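Local coordinates for protein arginase (PDB 2EF5) that probably hydrolyses L-arginine to L-ornithine and urea, using two manganese ions in each subunit, at residues 139-144 against 149-154. Numbering follows the deposited sequence.
Sequences LAVLSG and RLTEVF
Val141 fits its CG1 methyl against Leu150, Thr151 and Phe154, joining two consecutive short helices, 138-142 and 148-154, of the parallel-sheet arginase fold. With CG1 anti to the backbone N (chi1 172°), that methyl reaches across to Leu150 CB at 3.8 Å and lies 3.9 Å from Phe154 CB, in the notch between residues one helical turn apart. The other branch, CG2, meets Leu150 alone, packing 4.0 Å from its CD1. Cut back to an alanine, this position would lose both methyls and probably leave a gap beside the CB atoms of Leu150 and Phe154. Farther along, Leu142 presents CD2 to the carbonyl oxygen of Phe154 at 3.3 Å, while its backbone hydrogen bonds with Ala156 and Val157 hold the next part of the chain close. Met100 of helix 99-107 packs on Val141, Leu150 and Phe154 together. The first helix stops in a Schellman motif at Gly144, where positive phi suits glycine, since a CB would collide with the carbonyl oxygen of Ser143; Thr151 CG2 sits 3.7 Å from Gly144 C. Behind that end, Ser143 OG turns back to donate to Leu139 O at 2.9 Å, approaching 25° from the carbonyl plane.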
# COMPACT_ATOMS: atom_id res chain seq x y z
N LEU A 139 -32.51 3.85 1.11
CA LEU A 139 -31.62 3.55 2.22
C LEU A 139 -31.03 4.83 2.80
O LEU A 139 -30.82 4.93 4.00
CB LEU A 139 -30.50 2.60 1.79
CG LEU A 139 -29.60 2.07 2.92
CD1 LEU A 139 -30.46 1.48 4.04
CD2 LEU A 139 -28.66 1.00 2.38
N ALA A 140 -30.76 5.80 1.94
CA ALA A 140 -30.22 7.08 2.40
C ALA A 140 -31.28 7.71 3.28
O ALA A 140 -31.02 8.06 4.43
CB ALA A 140 -29.91 7.98 1.21
N VAL A 141 -32.49 7.83 2.75
CA VAL A 141 -33.61 8.41 3.49
C VAL A 141 -33.76 7.74 4.86
O VAL A 141 -33.82 8.41 5.89
CB VAL A 141 -34.94 8.25 2.72
CG1 VAL A 141 -36.11 8.68 3.58
CG2 VAL A 141 -34.90 9.07 1.45
N LEU A 142 -33.82 6.41 4.87
CA LEU A 142 -33.95 5.68 6.12
C LEU A 142 -32.83 6.04 7.07
O LEU A 142 -33.00 6.01 8.29
CB LEU A 142 -33.94 4.17 5.86
CG LEU A 142 -35.21 3.58 5.26
CD1 LEU A 142 -34.93 2.17 4.75
CD2 LEU A 142 -36.33 3.56 6.31
N SER A 143 -31.67 6.38 6.51
CA SER A 143 -30.51 6.75 7.32
C SER A 143 -30.52 8.23 7.69
O SER A 143 -29.60 8.71 8.35
CB SER A 143 -29.22 6.42 6.57
OG SER A 143 -29.08 5.02 6.38
N GLY A 144 -31.57 8.93 7.28
CA GLY A 144 -31.70 10.35 7.60
C GLY A 144 -31.07 11.32 6.62
O GLY A 144 -30.88 12.49 6.96
N ARG A 149 -39.01 16.05 3.07
CA ARG A 149 -40.37 15.47 3.00
C ARG A 149 -40.34 13.98 3.28
O ARG A 149 -41.33 13.39 3.71
CB ARG A 149 -41.02 15.68 1.62
CG ARG A 149 -41.70 17.02 1.39
CD ARG A 149 -42.86 17.25 2.31
NE ARG A 149 -44.14 16.66 1.95
CZ ARG A 149 -45.17 16.58 2.78
NH1 ARG A 149 -45.04 17.03 4.00
NH2 ARG A 149 -46.31 16.02 2.39
N LEU A 150 -39.20 13.37 3.00
CA LEU A 150 -39.06 11.94 3.19
C LEU A 150 -38.40 11.57 4.51
O LEU A 150 -38.89 10.69 5.23
CB LEU A 150 -38.26 11.35 2.03
CG LEU A 150 -38.87 11.53 0.63
CD1 LEU A 150 -37.95 10.92 -0.41
CD2 LEU A 150 -40.24 10.87 0.58
N THR A 151 -37.30 12.23 4.83
CA THR A 151 -36.59 11.94 6.07
C THR A 151 -37.41 12.27 7.31
O THR A 151 -37.29 11.59 8.33
CB THR A 151 -35.25 12.70 6.14
OG1 THR A 151 -35.49 14.11 6.03
CG2 THR A 151 -34.32 12.25 5.00
N GLU A 152 -38.25 13.31 7.22
CA GLU A 152 -39.06 13.71 8.37
C GLU A 152 -39.98 12.61 8.87
O GLU A 152 -40.28 12.54 10.06
CB GLU A 152 -39.88 14.97 8.05
CG GLU A 152 -40.81 14.85 6.86
CD GLU A 152 -41.66 16.09 6.65
OE1 GLU A 152 -41.17 17.20 6.94
OE2 GLU A 152 -42.81 15.96 6.20
N VAL A 153 -40.45 11.75 7.97
CA VAL A 153 -41.34 10.68 8.39
C VAL A 153 -40.78 9.27 8.21
O VAL A 153 -41.36 8.31 8.73
CB VAL A 153 -42.69 10.76 7.64
CG1 VAL A 153 -43.45 12.01 8.07
CG2 VAL A 153 -42.45 10.77 6.13
N PHE A 154 -39.67 9.12 7.50
CA PHE A 154 -39.10 7.79 7.29
C PHE A 154 -37.73 7.51 7.90
O PHE A 154 -37.28 6.36 7.87
CB PHE A 154 -39.08 7.47 5.80
CG PHE A 154 -40.43 7.53 5.14
CD1 PHE A 154 -41.51 6.85 5.69
CD2 PHE A 154 -40.63 8.30 4.00
CE1 PHE A 154 -42.77 6.94 5.11
CE2 PHE A 154 -41.88 8.39 3.41
CZ PHE A 154 -42.96 7.71 3.96